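PDB 1V4V: UDP-N-Acetylglucosamine 2-Epimerase from Thermus thermophilus, which probably interconverts UDP-N-acetylglucosamine and UDP-N-acetylmannosamine by epimerising the sugar at C2. Local coordinates for residues Leu172-Asp180 with Asn346-Val357. Residues are numbered along the deposited sequence; the frame is centred on the assembly and turned at random.
Sequences LVTGQTGVD and NPYGDGKAGLMV
The carboxylate of D180 meets the first turn of helix 353-364: G354 N donates to D180 OD2 over 2.9 Å, fairly straight at 160° but from above the carboxylate plane, and A353 N gives OD1 a weak bond. Water 3 donates to OD2 as well, and the amide dipoles of this helix start would probably stabilise the negative charge. With an alanine at D180, the G354 amide would probably lose its acceptor and water 3 one of its anchors. A second polar tie joins the backbones, Q176 N to Y348 O at 2.9 Å, while water 2 donates to Q176 O and accepts from G351 N. The fold is GT-B, two Rossmann-like domains; here the chain returning from the C-terminal domain, past helix 335-343, packs its last helix against strand 171-173, the edge of the N-terminal sheet, and against helix 177-188. V179 reaches G351 CA with CG1 at 3.5 Å, CG1 lying anti to the backbone N (chi1 180°), while CG2 turns to Y348 CB. A353 CB sits 3.3 Å from T174 O and also touches T177 CG2. Farther along, the selenomethionine M356 bends at chi3 (51°), bringing CE within 3.8 Å of L172 CG; V357 CG2 lies beside T174 CG2.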
# COMPACT_ATOMS: atom_id res chain seq x y z
N LEU A 172 11.94 11.61 -4.74
CA LEU A 172 12.52 12.95 -4.83
C LEU A 172 12.53 13.55 -3.43
O LEU A 172 11.49 13.58 -2.77
CB LEU A 172 11.67 13.84 -5.75
CG LEU A 172 12.10 15.30 -5.92
CD1 LEU A 172 13.40 15.36 -6.70
CD2 LEU A 172 11.02 16.08 -6.66
N VAL A 173 13.69 13.99 -2.95
CA VAL A 173 13.77 14.60 -1.62
C VAL A 173 13.45 16.07 -1.84
O VAL A 173 14.18 16.78 -2.53
CB VAL A 173 15.18 14.46 -1.02
CG1 VAL A 173 15.24 15.15 0.33
CG2 VAL A 173 15.53 12.99 -0.86
N THR A 174 12.35 16.53 -1.24
CA THR A 174 11.90 17.90 -1.45
C THR A 174 12.00 18.86 -0.27
O THR A 174 11.99 20.07 -0.46
CB THR A 174 10.42 17.90 -1.87
OG1 THR A 174 9.63 17.39 -0.79
CG2 THR A 174 10.21 17.02 -3.10
N GLY A 175 12.11 18.32 0.94
CA GLY A 175 12.11 19.18 2.11
C GLY A 175 10.63 19.31 2.43
O GLY A 175 9.81 18.74 1.71
N GLN A 176 10.26 20.05 3.47
CA GLN A 176 8.85 20.17 3.82
C GLN A 176 8.08 21.32 3.16
O GLN A 176 8.53 22.47 3.18
CB GLN A 176 8.70 20.27 5.34
CG GLN A 176 9.29 19.09 6.09
CD GLN A 176 8.82 19.02 7.53
OE1 GLN A 176 9.51 18.47 8.39
NE2 GLN A 176 7.64 19.57 7.79
N THR A 177 6.92 21.01 2.58
CA THR A 177 6.12 22.05 1.96
C THR A 177 5.56 22.96 3.05
O THR A 177 5.13 24.08 2.77
CB THR A 177 4.95 21.47 1.13
OG1 THR A 177 4.06 20.75 1.98
CG2 THR A 177 5.48 20.55 0.03
N GLY A 178 5.59 22.47 4.29
CA GLY A 178 5.10 23.26 5.40
C GLY A 178 5.84 24.59 5.51
O GLY A 178 5.27 25.60 5.92
N VAL A 179 7.11 24.58 5.13
CA VAL A 179 7.93 25.79 5.15
C VAL A 179 7.34 26.79 4.16
O VAL A 179 7.12 27.96 4.50
CB VAL A 179 9.39 25.48 4.76
CG1 VAL A 179 10.22 26.77 4.79
CG2 VAL A 179 9.97 24.46 5.72
N ASP A 180 7.09 26.33 2.94
CA ASP A 180 6.51 27.17 1.89
C ASP A 180 5.19 27.78 2.39
O ASP A 180 4.90 28.95 2.16
CB ASP A 180 6.18 26.35 0.64
CG ASP A 180 7.37 25.61 0.07
OD1 ASP A 180 8.11 24.98 0.84
OD2 ASP A 180 7.55 25.65 -1.16
N ASN A 346 17.69 26.57 7.15
CA ASN A 346 16.52 25.91 7.73
C ASN A 346 16.70 24.40 7.52
O ASN A 346 16.76 23.95 6.38
CB ASN A 346 15.24 26.38 7.05
CG ASN A 346 14.00 25.80 7.68
OD1 ASN A 346 13.92 24.59 7.91
ND2 ASN A 346 13.01 26.64 7.95
N PRO A 347 16.77 23.62 8.61
CA PRO A 347 16.95 22.17 8.51
C PRO A 347 15.71 21.40 8.06
O PRO A 347 15.75 20.18 7.92
CB PRO A 347 17.37 21.80 9.92
CG PRO A 347 16.50 22.70 10.74
CD PRO A 347 16.64 24.04 10.02
N TYR A 348 14.61 22.12 7.84
CA TYR A 348 13.35 21.48 7.43
C TYR A 348 13.04 21.63 5.94
O TYR A 348 12.36 20.79 5.36
CB TYR A 348 12.19 22.04 8.23
CG TYR A 348 12.44 22.10 9.72
CD1 TYR A 348 12.54 20.93 10.48
CD2 TYR A 348 12.60 23.32 10.37
CE1 TYR A 348 12.79 20.99 11.86
CE2 TYR A 348 12.85 23.39 11.74
CZ TYR A 348 12.95 22.22 12.47
OH TYR A 348 13.21 22.29 13.82
N GLY A 349 13.54 22.70 5.34
CA GLY A 349 13.29 22.93 3.93
C GLY A 349 13.67 24.35 3.55
O GLY A 349 13.79 25.20 4.42
N ASP A 350 13.86 24.60 2.25
CA ASP A 350 14.26 25.92 1.78
C ASP A 350 13.10 26.82 1.36
O ASP A 350 13.31 27.86 0.73
CB ASP A 350 15.27 25.79 0.63
CG ASP A 350 14.70 25.08 -0.59
OD1 ASP A 350 15.48 24.74 -1.50
OD2 ASP A 350 13.47 24.87 -0.65
N GLY A 351 11.87 26.43 1.69
CA GLY A 351 10.71 27.24 1.35
C GLY A 351 10.21 27.06 -0.07
O GLY A 351 9.23 27.71 -0.48
N LYS A 352 10.86 26.19 -0.83
CA LYS A 352 10.46 25.94 -2.21
C LYS A 352 10.16 24.46 -2.50
O LYS A 352 10.30 24.00 -3.63
CB LYS A 352 11.55 26.47 -3.14
CG LYS A 352 11.77 27.97 -2.97
CD LYS A 352 12.94 28.49 -3.77
CE LYS A 352 13.07 30.00 -3.60
NZ LYS A 352 11.81 30.70 -3.97
N ALA A 353 9.75 23.73 -1.47
CA ALA A 353 9.42 22.32 -1.63
C ALA A 353 8.25 22.15 -2.58
O ALA A 353 8.19 21.19 -3.36
CB ALA A 353 9.09 21.71 -0.27
N GLY A 354 7.31 23.09 -2.52
CA GLY A 354 6.13 23.04 -3.37
C GLY A 354 6.51 23.11 -4.83
O GLY A 354 5.93 22.41 -5.67
N LEU A 355 7.48 23.95 -5.15
CA LEU A 355 7.93 24.09 -6.53
C LEU A 355 8.59 22.80 -7.00
O LEU A 355 8.42 22.41 -8.15
CB LEU A 355 8.92 25.26 -6.65
CG LEU A 355 9.46 25.55 -8.06
CD1 LEU A 355 8.30 25.83 -9.00
CD2 LEU A 355 10.40 26.75 -8.00
N MSE A 356 9.33 22.15 -6.12
CA MSE A 356 9.99 20.90 -6.47
C MSE A 356 8.97 19.79 -6.71
O MSE A 356 9.13 18.98 -7.62
CB MSE A 356 10.98 20.47 -5.39
CG MSE A 356 12.31 21.21 -5.46
SE MSE A 356 13.58 20.52 -4.20
CE MSE A 356 13.41 18.65 -4.70
N VAL A 357 7.92 19.74 -5.88
CA VAL A 357 6.88 18.73 -6.05
C VAL A 357 6.23 18.98 -7.41
O VAL A 357 6.05 18.04 -8.20
CB VAL A 357 5.80 18.83 -4.94
CG1 VAL A 357 4.61 17.94 -5.28
CG2 VAL A 357 6.40 18.42 -3.61
O HOH W 1 12.54 22.51 0.42
O HOH W 2 10.64 23.89 2.12
O HOH W 3 7.13 26.51 -3.65